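Local coordinates for ABC transporter substrate-binding protein (Rhizobium radiobacter, PDB 6TFX) that binds the opine mannopinic acid as the periplasmic solute-binding component of an ABC importer, in a family generally associated with peptide uptake, at residues A[274-277]-A[278-281]; A[365-368]-A[369-372]; A[391-394]-A[395-399]; A[403-406]-A[407-410]. All coordinates share one frame; numbering follows the deposited sequence.

Contact 1: A[274-277]-A[278-281]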
ATOM      1  N   THR A 274       6.584   3.591  26.271  1.00 16.37           N
ATOM      2  CA  THR A 274       7.923   4.115  26.051  1.00 15.84           C
ATOM      3  C   THR A 274       8.188   4.426  24.549  1.00 17.96           C
ATOM      4  O   THR A 274       9.345   4.621  24.156  1.00 17.34           O
ATOM      5  CB  THR A 274       8.989   3.246  26.723  1.00 19.23           C
ATOM      6  OG1 THR A 274      10.261   3.921  26.619  1.00 17.87           O
ATOM      7  CG2 THR A 274       9.042   1.819  26.171  1.00 18.78           C
ATOM      8  N   VAL A 275       7.111   4.503  23.736  1.00 16.48           N
ATOM      9  CA  VAL A 275       7.243   4.977  22.360  0.50 16.56           C
ATOM     10  C   VAL A 275       6.674   6.397  22.384  1.00 20.73           C
ATOM     11  O   VAL A 275       5.762   6.708  23.174  1.00 20.79           O
ATOM     12  CB  VAL A 275       6.580   4.097  21.270  0.50 18.84           C
ATOM     13  CG1 VAL A 275       7.162   2.689  21.253  0.50 18.35           C
ATOM     14  CG2 VAL A 275       5.070   4.063  21.428  0.50 18.18           C
ATOM     15  N   ASN A 276       7.197   7.257  21.516  1.00 19.30           N
ATOM     16  CA  ASN A 276       6.709   8.626  21.497  1.00 18.38           C
ATOM     17  C   ASN A 276       6.520   9.067  20.057  1.00 18.92           C
ATOM     18  O   ASN A 276       7.419   9.632  19.443  1.00 18.84           O
ATOM     19  CB  ASN A 276       7.654   9.541  22.282  1.00 20.83           C
ATOM     20  CG  ASN A 276       7.020  10.872  22.596  1.00 32.80           C
ATOM     21  OD1 ASN A 276       6.205  11.401  21.827  1.00 23.69           O
ATOM     22  ND2 ASN A 276       7.391  11.444  23.732  1.00 34.06           N
ATOM     23  N   ALA A 277       5.331   8.816  19.523  1.00 18.50           N
ATOM     24  CA  ALA A 277       5.047   9.146  18.131  1.00 17.86           C
ATOM     25  C   ALA A 277       5.137  10.648  17.869  1.00 20.45           C
ATOM     26  O   ALA A 277       5.658  11.066  16.818  1.00 19.51           O
ATOM     27  CB  ALA A 277       3.673   8.606  17.749  1.00 18.94           C
ATOM     28  N   ALA A 278       4.643  11.479  18.823  1.00 20.94           N
ATOM     29  CA  ALA A 278       4.700  12.952  18.621  1.00 21.63           C
ATOM     30  C   ALA A 278       6.136  13.444  18.446  1.00 22.60           C
ATOM     31  O   ALA A 278       6.396  14.306  17.590  1.00 21.85           O
ATOM     32  CB  ALA A 278       4.023  13.684  19.772  1.00 23.81           C
ATOM     33  N   GLN A 279       7.072  12.861  19.196  1.00 19.25           N
ATOM     34  CA  GLN A 279       8.486  13.243  19.069  1.00 20.49           C
ATOM     35  C   GLN A 279       9.088  12.786  17.734  1.00 20.27           C
ATOM     36  O   GLN A 279       9.915  13.509  17.153  1.00 20.74           O
ATOM     37  CB  GLN A 279       9.304  12.763  20.268  1.00 23.03           C
ATOM     38  CG  GLN A 279       8.880  13.463  21.583  1.00 29.60           C
ATOM     39  CD  GLN A 279       9.409  14.875  21.807  1.00 50.57           C
ATOM     40  OE1 GLN A 279      10.104  15.466  20.965  1.00 45.05           O
ATOM     41  NE2 GLN A 279       9.082  15.453  22.963  1.00 38.32           N
ATOM     42  N   ILE A 280       8.649  11.612  17.207  1.00 17.37           N
ATOM     43  CA  ILE A 280       9.139  11.157  15.902  1.00 16.27           C
ATOM     44  C   ILE A 280       8.627  12.136  14.824  1.00 19.72           C
ATOM     45  O   ILE A 280       9.387  12.529  13.926  1.00 19.81           O
ATOM     46  CB  ILE A 280       8.665   9.708  15.594  1.00 18.81           C
ATOM     47  CG1 ILE A 280       9.340   8.729  16.575  1.00 20.53           C
ATOM     48  CG2 ILE A 280       8.940   9.312  14.112  1.00 18.15           C
ATOM     49  CD1 ILE A 280       8.672   7.323  16.598  1.00 25.97           C
ATOM     50  N   ALA A 281       7.343  12.539  14.931  1.00 17.24           N
ATOM     51  CA  ALA A 281       6.737  13.476  13.959  1.00 19.22           C
ATOM     52  C   ALA A 281       7.440  14.837  14.005  1.00 23.54           C
ATOM     53  O   ALA A 281       7.721  15.409  12.954  1.00 23.76           O
ATOM     54  CB  ALA A 281       5.243  13.631  14.252  1.00 21.10           C
TER
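A278, the first residue of 278-281, rests its CB 3.8 Å from OD1 of N276, the residue that caps helix 277-284. That oxygen is committed to the next residue: Q279 N donates to N276 OD1 over 3.1 Å, with 155° at the hydrogen. The amide N-H comes from above the side-chain carbonyl plane, 55° out of it, and not along a lone pair. N276 reaches this place because its CG is trans to the backbone N (chi1 -165°), which swings the amide forward over the first turn. The same Q279 N also makes a weak bond to N276 O. Beyond its backbone, Q279 lays CG against the flat amide of N276, 3.3 Å from N276 ND2; its chain then bends at chi2 and carries its own amide off, the two amide planes standing steeply to each other. I280 N takes up the main-chain carbonyl, donating to N276 O at 3.2 Å in the carbonyl plane, while I280 CG1 passes 3.6 Å from that same O. The I280 side chain continues into the protein, against L345 and Q352 of helix 340-353 and T458 of strand 454-467. A281 N makes the next helical bond, 2.9 Å to A277 O. N276 N in turn donates to Q352 OE1, which ties the start of the helix to helix 340-353. N276 thus serves the helix start with both of its oxygens, a classical N-cap in which the neutral side-chain amide pairs with the N-H of Q279, one that the first turn cannot satisfy internally.

Contact 2: A[365-368]-A[369-372]. With N72 ((2~{R})-2-[[(3~{R},4~{R},5~{S})-3,4,5,6-tetrakis(oxidanyl)-2-oxidanylidene-hexyl]amino]pentanedioic acid), chain C.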
ATOM      1  N   VAL A 365      16.807  -7.123   7.096  1.00 18.79           N
ATOM      2  CA  VAL A 365      16.532  -8.007   5.967  1.00 19.79           C
ATOM      3  C   VAL A 365      16.069  -7.148   4.771  1.00 21.22           C
ATOM      4  O   VAL A 365      15.283  -6.198   4.970  1.00 18.48           O
ATOM      5  CB  VAL A 365      15.471  -9.095   6.355  1.00 25.73           C
ATOM      6  CG1 VAL A 365      15.051  -9.916   5.147  1.00 25.95           C
ATOM      7  CG2 VAL A 365      16.004 -10.041   7.435  1.00 26.21           C
ATOM      8  N   GLU A 366      16.529  -7.479   3.529  1.00 18.29           N
ATOM      9  CA  GLU A 366      16.095  -6.783   2.327  1.00 17.11           C
ATOM     10  C   GLU A 366      14.555  -6.735   2.332  1.00 19.76           C
ATOM     11  O   GLU A 366      13.901  -7.729   2.712  1.00 18.38           O
ATOM     12  CB  GLU A 366      16.618  -7.480   1.060  1.00 18.91           C
ATOM     13  CG  GLU A 366      16.222  -6.776  -0.230  1.00 23.16           C
ATOM     14  CD  GLU A 366      14.876  -7.212  -0.779  1.00 27.85           C
ATOM     15  OE1 GLU A 366      14.543  -8.413  -0.644  1.00 26.89           O
ATOM     16  OE2 GLU A 366      14.157  -6.357  -1.349  1.00 24.94           O
ATOM     17  N   HIS A 367      14.001  -5.592   1.927  1.00 15.67           N
ATOM     18  CA  HIS A 367      12.558  -5.314   2.047  1.00 14.64           C
ATOM     19  C   HIS A 367      11.630  -6.435   1.530  1.00 18.61           C
ATOM     20  O   HIS A 367      10.710  -6.848   2.255  1.00 18.30           O
ATOM     21  CB  HIS A 367      12.236  -3.975   1.364  1.00 14.81           C
ATOM     22  CG  HIS A 367      10.847  -3.455   1.592  1.00 16.73           C
ATOM     23  ND1 HIS A 367      10.379  -3.183   2.871  1.00 17.07           N
ATOM     24  CD2 HIS A 367       9.891  -3.097   0.695  1.00 17.62           C
ATOM     25  CE1 HIS A 367       9.159  -2.688   2.717  1.00 17.00           C
ATOM     26  NE2 HIS A 367       8.803  -2.658   1.428  1.00 16.93           N
ATOM     27  N   ALA A 368      11.816  -6.889   0.269  1.00 18.32           N
ATOM     28  CA  ALA A 368      10.906  -7.914  -0.266  1.00 19.08           C
ATOM     29  C   ALA A 368      11.033  -9.243   0.490  1.00 20.42           C
ATOM     30  O   ALA A 368      10.009  -9.901   0.758  1.00 19.66           O
ATOM     31  CB  ALA A 368      11.158  -8.117  -1.744  1.00 21.00           C
ATOM     32  N   ALA A 369      12.275  -9.616   0.875  1.00 16.40           N
ATOM     33  CA  ALA A 369      12.512 -10.839   1.659  1.00 16.44           C
ATOM     34  C   ALA A 369      11.858 -10.705   3.040  1.00 18.37           C
ATOM     35  O   ALA A 369      11.340 -11.687   3.583  1.00 19.14           O
ATOM     36  CB  ALA A 369      14.008 -11.070   1.827  1.00 18.00           C
ATOM     37  N   TRP A 370      11.940  -9.486   3.638  1.00 15.22           N
ATOM     38  CA  TRP A 370      11.340  -9.206   4.942  1.00 15.23           C
ATOM     39  C   TRP A 370       9.806  -9.400   4.842  1.00 16.76           C
ATOM     40  O   TRP A 370       9.228 -10.046   5.715  1.00 16.81           O
ATOM     41  CB  TRP A 370      11.688  -7.779   5.353  1.00 16.09           C
ATOM     42  CG  TRP A 370      10.922  -7.259   6.532  1.00 16.08           C
ATOM     43  CD1 TRP A 370      11.157  -7.516   7.856  1.00 18.83           C
ATOM     44  CD2 TRP A 370       9.804  -6.372   6.481  1.00 14.56           C
ATOM     45  NE1 TRP A 370      10.263  -6.814   8.638  1.00 16.88           N
ATOM     46  CE2 TRP A 370       9.428  -6.090   7.819  1.00 17.18           C
ATOM     47  CE3 TRP A 370       9.101  -5.756   5.429  1.00 15.19           C
ATOM     48  CZ2 TRP A 370       8.361  -5.230   8.135  1.00 16.02           C
ATOM     49  CZ3 TRP A 370       8.088  -4.862   5.735  1.00 15.72           C
ATOM     50  CH2 TRP A 370       7.699  -4.633   7.076  1.00 15.70           C
ATOM     51  N   HIS A 371       9.175  -8.895   3.759  1.00 15.83           N
ATOM     52  CA  HIS A 371       7.732  -9.083   3.534  1.00 14.60           C
ATOM     53  C   HIS A 371       7.373 -10.572   3.545  1.00 16.98           C
ATOM     54  O   HIS A 371       6.321 -10.935   4.042  1.00 17.77           O
ATOM     55  CB  HIS A 371       7.306  -8.477   2.176  1.00 15.41           C
ATOM     56  CG  HIS A 371       6.846  -7.069   2.288  1.00 16.60           C
ATOM     57  ND1 HIS A 371       5.554  -6.768   2.691  1.00 16.62           N
ATOM     58  CD2 HIS A 371       7.519  -5.910   2.082  1.00 17.06           C
ATOM     59  CE1 HIS A 371       5.475  -5.438   2.703  1.00 16.02           C
ATOM     60  NE2 HIS A 371       6.626  -4.881   2.346  1.00 14.89           N
ATOM     61  N   GLN A 372       8.236 -11.422   2.978  1.00 15.89           N
ATOM     62  CA  GLN A 372       7.977 -12.868   2.964  1.00 16.18           C
ATOM     63  C   GLN A 372       8.149 -13.440   4.382  1.00 18.22           C
ATOM     64  O   GLN A 372       7.342 -14.254   4.811  1.00 18.74           O
ATOM     65  CB  GLN A 372       8.961 -13.540   1.998  1.00 17.93           C
ATOM     66  CG  GLN A 372       8.660 -15.008   1.749  1.00 33.97           C
ATOM     67  CD  GLN A 372       9.656 -15.601   0.792  1.00 55.58           C
ATOM     68  OE1 GLN A 372      10.681 -16.140   1.203  1.00 53.66           O
ATOM     69  NE2 GLN A 372       9.381 -15.518  -0.507  1.00 43.88           N
TER
HETATM   70  OAB N72 C 601       9.324   5.776   7.430  1.00 21.50           O
HETATM   71  CAF N72 C 601       8.249   4.840   7.214  1.00 20.18           C
HETATM   72  CAG N72 C 601       8.332   3.947   5.931  1.00 24.02           C
HETATM   73  OAC N72 C 601       9.251   4.411   4.994  1.00 19.48           O
HETATM   74  CAH N72 C 601       6.939   3.515   5.466  1.00 18.82           C
HETATM   75  OAM N72 C 601       5.796   4.127   5.928  1.00 15.25           O
HETATM   76  CAI N72 C 601       6.314   3.322   4.099  1.00 24.60           C
HETATM   77  OAD N72 C 601       6.875   4.216   3.163  1.00 17.85           O
HETATM   78  CAJ N72 C 601       6.208   1.866   3.719  1.00 17.64           C
HETATM   79  OAE N72 C 601       6.171   1.013   4.644  1.00 16.87           O
HETATM   80  CAK N72 C 601       6.210   1.445   2.222  1.00 16.54           C
HETATM   81  N   N72 C 601       4.921   0.933   1.823  1.00 16.42           N
HETATM   82  CA  N72 C 601       4.733  -0.412   1.430  1.00 24.14           C
HETATM   83  C   N72 C 601       5.829  -1.403   1.710  1.00 18.56           C
HETATM   84  O   N72 C 601       6.066  -2.199   2.704  1.00 16.41           O
HETATM   85  CB  N72 C 601       3.315  -0.862   1.789  1.00 20.82           C
HETATM   86  CG  N72 C 601       3.020  -2.352   1.972  1.00 16.80           C
HETATM   87  CD  N72 C 601       1.572  -2.727   1.648  1.00 18.84           C
HETATM   88  OE1 N72 C 601       0.890  -2.086   0.784  1.00 17.16           O
HETATM   89  OE2 N72 C 601       1.064  -3.703   2.243  1.00 16.65           O
HETATM   90  OXT N72 C 601       6.504  -1.350   0.666  1.00 17.33           O
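The chain turns from the end of strand 358-365 into helix 367-374, where W370 N donates to E366 O at 2.8 Å and H371 N to H367 O, the regular i to i+4 bonds of a first turn. E366 is the N-cap. Its chain folds back at chi2 (-88°), so that OE1 receives A369 N at 3.0 Å and OE2 receives A368 N at 2.9 Å, both from above the carboxylate plane; the negative charge at this helix start is probably favourable. Beside the cap, V365 CG1 packs 3.7 Å from A369 CB and also touches W370 CB. H367, W370 and H371 form an aromatic cluster. H371 turns its edge to the face of H367, the planes 86° apart, with H371 CD2 over that face. The W370 six-membered ring lies nearly parallel to H367 but is slid aside, so overlap is slight. Each ring has a second polar partner that limits its rotation: H367 ND1 has S337 OG, H371 ND1 has R375 NH1 and W370 NE1 the V335 carbonyl. Both histidines turn NE2 to one carboxylate of the bound mannopinic acid, H367 NE2 to OXT at 2.8 Å and H371 NE2 to O at 2.8 Å. Two imidazoles one helical turn apart thereby grip the two oxygens separately, in the pocket of a solute-binding protein where Y384, N251, E249, R388, R284 and T26 also hydrogen-bond the opine.

Contact 3: A[391-394]-A[395-399]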
ATOM      1  N   ILE A 391     -11.780   3.705   3.918  1.00 14.74           N
ATOM      2  CA  ILE A 391     -12.958   3.281   4.667  1.00 15.37           C
ATOM      3  C   ILE A 391     -12.380   2.338   5.716  1.00 17.58           C
ATOM      4  O   ILE A 391     -11.606   1.452   5.361  1.00 16.16           O
ATOM      5  CB  ILE A 391     -14.012   2.603   3.778  1.00 19.56           C
ATOM      6  CG1 ILE A 391     -14.605   3.617   2.757  1.00 19.96           C
ATOM      7  CG2 ILE A 391     -15.113   1.999   4.653  1.00 21.35           C
ATOM      8  CD1 ILE A 391     -15.536   3.000   1.744  1.00 23.40           C
ATOM      9  N   ALA A 392     -12.710   2.560   7.008  1.00 16.31           N
ATOM     10  CA  ALA A 392     -12.102   1.778   8.101  1.00 16.90           C
ATOM     11  C   ALA A 392     -12.148   0.281   7.912  1.00 17.50           C
ATOM     12  O   ALA A 392     -11.233  -0.424   8.384  1.00 15.30           O
ATOM     13  CB  ALA A 392     -12.717   2.161   9.439  1.00 17.39           C
ATOM     14  N   ASP A 393     -13.200  -0.238   7.244  1.00 14.57           N
ATOM     15  CA  ASP A 393     -13.329  -1.688   7.037  1.00 14.06           C
ATOM     16  C   ASP A 393     -12.078  -2.313   6.424  1.00 15.78           C
ATOM     17  O   ASP A 393     -11.723  -3.445   6.779  1.00 16.45           O
ATOM     18  CB  ASP A 393     -14.525  -2.018   6.109  1.00 14.89           C
ATOM     19  CG  ASP A 393     -14.610  -3.518   5.849  1.00 22.38           C
ATOM     20  OD1 ASP A 393     -14.675  -4.292   6.835  1.00 20.08           O
ATOM     21  OD2 ASP A 393     -14.581  -3.922   4.661  1.00 20.82           O
ATOM     22  N   TYR A 394     -11.406  -1.597   5.506  1.00 13.51           N
ATOM     23  CA  TYR A 394     -10.243  -2.199   4.840  1.00 13.59           C
ATOM     24  C   TYR A 394      -9.079  -2.367   5.796  1.00 15.41           C
ATOM     25  O   TYR A 394      -8.604  -3.490   5.982  1.00 16.03           O
ATOM     26  CB  TYR A 394      -9.852  -1.388   3.585  1.00 14.84           C
ATOM     27  CG  TYR A 394     -10.926  -1.547   2.523  1.00 15.58           C
ATOM     28  CD1 TYR A 394     -10.982  -2.692   1.736  1.00 18.21           C
ATOM     29  CD2 TYR A 394     -11.967  -0.629   2.414  1.00 17.35           C
ATOM     30  CE1 TYR A 394     -12.009  -2.892   0.816  1.00 21.01           C
ATOM     31  CE2 TYR A 394     -13.007  -0.818   1.493  1.00 18.86           C
ATOM     32  CZ  TYR A 394     -13.032  -1.968   0.716  1.00 26.14           C
ATOM     33  OH  TYR A 394     -14.034  -2.210  -0.187  1.00 26.72           O
ATOM     34  N   TYR A 395      -8.628  -1.281   6.418  1.00 13.76           N
ATOM     35  CA  TYR A 395      -7.485  -1.434   7.340  1.00 13.31           C
ATOM     36  C   TYR A 395      -7.853  -2.359   8.484  1.00 14.01           C
ATOM     37  O   TYR A 395      -7.062  -3.222   8.865  1.00 15.46           O
ATOM     38  CB  TYR A 395      -7.076  -0.067   7.901  1.00 14.01           C
ATOM     39  CG  TYR A 395      -5.575   0.096   8.008  1.00 13.33           C
ATOM     40  CD1 TYR A 395      -4.824   0.533   6.920  1.00 15.31           C
ATOM     41  CD2 TYR A 395      -4.905  -0.159   9.205  1.00 13.44           C
ATOM     42  CE1 TYR A 395      -3.444   0.730   7.021  1.00 16.90           C
ATOM     43  CE2 TYR A 395      -3.521   0.031   9.313  1.00 13.89           C
ATOM     44  CZ  TYR A 395      -2.795   0.478   8.217  1.00 17.04           C
ATOM     45  OH  TYR A 395      -1.422   0.651   8.313  1.00 16.55           O
ATOM     46  N   LEU A 396      -9.078  -2.212   9.041  1.00 12.92           N
ATOM     47  CA  LEU A 396      -9.444  -3.050  10.181  1.00 12.34           C
ATOM     48  C   LEU A 396      -9.488  -4.533   9.824  1.00 14.43           C
ATOM     49  O   LEU A 396      -8.995  -5.368  10.578  1.00 15.71           O
ATOM     50  CB  LEU A 396     -10.802  -2.618  10.766  1.00 12.79           C
ATOM     51  CG  LEU A 396     -10.793  -1.272  11.458  1.00 14.75           C
ATOM     52  CD1 LEU A 396     -12.227  -0.849  11.772  1.00 15.20           C
ATOM     53  CD2 LEU A 396      -9.941  -1.297  12.773  1.00 15.23           C
ATOM     54  N   THR A 397     -10.142  -4.869   8.709  1.00 12.38           N
ATOM     55  CA  THR A 397     -10.257  -6.282   8.359  1.00 11.85           C
ATOM     56  C   THR A 397      -8.876  -6.870   8.070  1.00 13.34           C
ATOM     57  O   THR A 397      -8.569  -7.971   8.530  1.00 16.30           O
ATOM     58  CB  THR A 397     -11.198  -6.464   7.152  1.00 18.54           C
ATOM     59  OG1 THR A 397     -12.513  -6.013   7.526  1.00 16.68           O
ATOM     60  CG2 THR A 397     -11.240  -7.912   6.674  1.00 17.51           C
ATOM     61  N   GLN A 398      -8.070  -6.166   7.272  1.00 13.15           N
ATOM     62  CA  GLN A 398      -6.789  -6.750   6.842  1.00 13.34           C
ATOM     63  C   GLN A 398      -5.749  -6.896   7.945  1.00 16.32           C
ATOM     64  O   GLN A 398      -5.001  -7.886   7.972  1.00 14.73           O
ATOM     65  CB  GLN A 398      -6.236  -5.912   5.676  1.00 14.53           C
ATOM     66  CG  GLN A 398      -7.190  -5.978   4.455  1.00 16.22           C
ATOM     67  CD  GLN A 398      -6.644  -5.223   3.278  1.00 21.70           C
ATOM     68  OE1 GLN A 398      -5.443  -5.134   3.083  1.00 19.88           O
ATOM     69  NE2 GLN A 398      -7.536  -4.700   2.449  1.00 20.39           N
ATOM     70  N   PHE A 399      -5.673  -5.899   8.828  1.00 13.23           N
ATOM     71  CA  PHE A 399      -4.647  -5.922   9.875  1.00 13.16           C
ATOM     72  C   PHE A 399      -5.125  -6.503  11.206  1.00 16.58           C
ATOM     73  O   PHE A 399      -4.261  -6.931  12.002  1.00 16.39           O
ATOM     74  CB  PHE A 399      -4.164  -4.497  10.136  1.00 13.48           C
ATOM     75  CG  PHE A 399      -3.243  -3.974   9.076  1.00 13.08           C
ATOM     76  CD1 PHE A 399      -1.867  -4.221   9.144  1.00 16.11           C
ATOM     77  CD2 PHE A 399      -3.746  -3.275   7.981  1.00 14.20           C
ATOM     78  CE1 PHE A 399      -1.004  -3.742   8.147  1.00 17.03           C
ATOM     79  CE2 PHE A 399      -2.889  -2.830   6.956  1.00 16.41           C
ATOM     80  CZ  PHE A 399      -1.518  -3.037   7.065  1.00 15.46           C
TER
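D393 and T397 meet through polar atoms one turn apart on helix 392-400. T397 OG1 sits 2.8 Å from D393 O and equally 2.8 Å from D393 OD1, so its single proton has two acceptors to choose from. The hydroxyl lies trans to the T397 carbonyl carbon (chi1 -63°), which turns it back over the preceding turn, while the D393 carboxylate reaches forward from a chi1 of 177°. R429 of helix 422-430 joins this group, its NE in a salt bridge to D393 OD1 and its NH2 bonded to T397 OG1, and would be expected to balance the aspartate charge. Backbone bonds run alongside: L396 N to A392 O at 2.9 Å, T397 N to D393 O, and Q398 N to Y394 O at 3.0 Å. Apolar contact is provided by L396, whose CD1 lies 3.8 Å from A392 CB. Among the flat groups, Q398 NE2 stands at the edge of the Y394 ring, 4.1 Å from CD1, with amide and ring planes 88° apart. The polar ends find partners in other parts of the chain, Y394 OH in S134 OG, Y395 OH in the A386 carbonyl and Q398 OE1 in R388 NE. Helix 392-400 is packed on several flanks: A392 and L396 against W441 of helix 434-450, L396 and T397 against I425 of helix 422-430, and Y395 on L250 and L252 of strand 240-255.

Contact 4: A[403-406]-A[407-410]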
ATOM      1  N   ALA A 403      -9.601 -13.504  10.859  1.00 17.23           N
ATOM      2  CA  ALA A 403      -9.521 -14.291   9.612  1.00 18.33           C
ATOM      3  C   ALA A 403      -8.213 -13.935   8.849  1.00 19.52           C
ATOM      4  O   ALA A 403      -7.706 -14.724   8.052  1.00 17.96           O
ATOM      5  CB  ALA A 403     -10.726 -13.988   8.726  1.00 20.38           C
ATOM      6  N   SER A 404      -7.690 -12.724   9.102  1.00 15.22           N
ATOM      7  CA  SER A 404      -6.505 -12.251   8.409  1.00 14.38           C
ATOM      8  C   SER A 404      -5.194 -12.668   9.090  1.00 16.54           C
ATOM      9  O   SER A 404      -4.122 -12.297   8.627  1.00 15.28           O
ATOM     10  CB  SER A 404      -6.568 -10.733   8.304  1.00 14.87           C
ATOM     11  OG  SER A 404      -7.716 -10.354   7.548  1.00 16.43           O
ATOM     12  N   GLU A 405      -5.289 -13.384  10.214  1.00 15.95           N
ATOM     13  CA  GLU A 405      -4.153 -13.811  11.042  1.00 16.66           C
ATOM     14  C   GLU A 405      -3.129 -14.577  10.226  1.00 19.39           C
ATOM     15  O   GLU A 405      -3.504 -15.438   9.431  1.00 19.38           O
ATOM     16  CB  GLU A 405      -4.718 -14.677  12.195  1.00 19.31           C
ATOM     17  CG  GLU A 405      -3.767 -15.570  12.951  1.00 31.53           C
ATOM     18  CD  GLU A 405      -4.437 -16.209  14.157  1.00 51.52           C
ATOM     19  OE1 GLU A 405      -5.687 -16.256  14.193  1.00 46.95           O
ATOM     20  OE2 GLU A 405      -3.711 -16.648  15.077  1.00 49.75           O
ATOM     21  N   ILE A 406      -1.828 -14.260  10.420  1.00 17.69           N
ATOM     22  CA  ILE A 406      -0.779 -15.002   9.713  1.00 16.83           C
ATOM     23  C   ILE A 406      -0.877 -16.496  10.077  1.00 21.44           C
ATOM     24  O   ILE A 406      -1.070 -16.851  11.247  1.00 22.61           O
ATOM     25  CB  ILE A 406       0.625 -14.425  10.051  1.00 19.63           C
ATOM     26  CG1 ILE A 406       0.748 -12.953   9.665  1.00 20.03           C
ATOM     27  CG2 ILE A 406       1.748 -15.270   9.440  1.00 21.89           C
ATOM     28  CD1 ILE A 406       0.267 -12.583   8.271  1.00 19.40           C
ATOM     29  N   GLY A 407      -0.767 -17.334   9.070  1.00 19.29           N
ATOM     30  CA  GLY A 407      -0.837 -18.777   9.290  1.00 19.58           C
ATOM     31  C   GLY A 407      -2.125 -19.384   8.771  1.00 26.26           C
ATOM     32  O   GLY A 407      -2.218 -20.600   8.634  1.00 28.70           O
ATOM     33  N   LYS A 408      -3.140 -18.542   8.479  1.00 20.99           N
ATOM     34  CA  LYS A 408      -4.415 -19.052   7.973  1.00 21.00           C
ATOM     35  C   LYS A 408      -4.444 -19.001   6.447  1.00 23.17           C
ATOM     36  O   LYS A 408      -3.787 -18.125   5.857  1.00 21.50           O
ATOM     37  CB  LYS A 408      -5.571 -18.209   8.550  1.00 21.83           C
ATOM     38  CG  LYS A 408      -5.773 -18.439  10.038  1.00 25.76           C
ATOM     39  CD  LYS A 408      -7.002 -17.735  10.532  1.00 23.49           C
ATOM     40  CE  LYS A 408      -7.221 -18.047  11.982  1.00 31.94           C
ATOM     41  NZ  LYS A 408      -8.356 -17.278  12.538  1.00 29.93           N
ATOM     42  N   PRO A 409      -5.297 -19.824   5.771  1.00 21.21           N
ATOM     43  CA  PRO A 409      -5.402 -19.705   4.299  1.00 22.12           C
ATOM     44  C   PRO A 409      -5.884 -18.314   3.857  1.00 23.68           C
ATOM     45  O   PRO A 409      -5.521 -17.833   2.784  1.00 23.82           O
ATOM     46  CB  PRO A 409      -6.416 -20.796   3.914  1.00 25.23           C
ATOM     47  CG  PRO A 409      -6.439 -21.749   5.095  1.00 29.81           C
ATOM     48  CD  PRO A 409      -6.174 -20.894   6.301  1.00 25.33           C
ATOM     49  N   THR A 410      -6.662 -17.652   4.721  1.00 18.82           N
ATOM     50  CA  THR A 410      -7.231 -16.325   4.498  1.00 18.18           C
ATOM     51  C   THR A 410      -6.307 -15.214   5.059  1.00 19.04           C
ATOM     52  O   THR A 410      -6.736 -14.058   5.170  1.00 17.91           O
ATOM     53  CB  THR A 410      -8.593 -16.243   5.217  1.00 21.02           C
ATOM     54  OG1 THR A 410      -8.431 -16.753   6.532  1.00 20.13           O
ATOM     55  CG2 THR A 410      -9.690 -17.060   4.505  1.00 25.00           C
TER
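E405 and K408 lie across a tight bend, and both chains are drawn out to meet there. E405 CG is trans to its backbone N (chi1 162°) with the rest of the chain extended, and K408 runs equally straight from CG to NZ, its CG lying trans to the carbonyl carbon. The two chains meet obliquely, E405 OE1 forming a salt bridge with K408 NZ at 3.3 Å and also lying 3.2 Å from K408 CE. Each charged end has a further partner: E405 OE2 is hydrogen-bonded to H417 ND1, and K408 NZ donates to the S402 carbonyl. Between these two residues the backbone makes a type II beta turn from E405 to K408, closed by K408 N to E405 O at 3.3 Å. G407 takes the third position with a positive phi (108°), a conformation that suits glycine at this position of a type II turn. The I406 side chain packs on D377 and F415. T410 ties back to the start of 403-406: with OG1 placed between its backbone N and carbonyl carbon (chi1 47°), the hydroxyl donates to A403 O at 2.6 Å, tilted only slightly from the carbonyl plane.

How the contacts relate
Contacts 1 and 2 are both helix starts capped by a side chain, an amide in 274-281 and a carboxylate in 365-372. Contact 1 lies away from the annotated sites, about 25 Å from contact 2 between centres, whereas contact 2 pairs its cap with histidines that hold the ligand. Contacts 1, 2 and 4 are partly buried, contact 1 with A278 and Q279 exposed; contact 3 is the buried one, combining a charged cluster with apolar packing among helices. Contact 4, a loop, relies on a type II turn with glycine at its third position and a salt bridge instead of helix bonds. Contacts 3 and 4 touch, T397 O and S404 OG being 2.7 Å apart in a probable hydrogen bond; the remaining pairs do not meet.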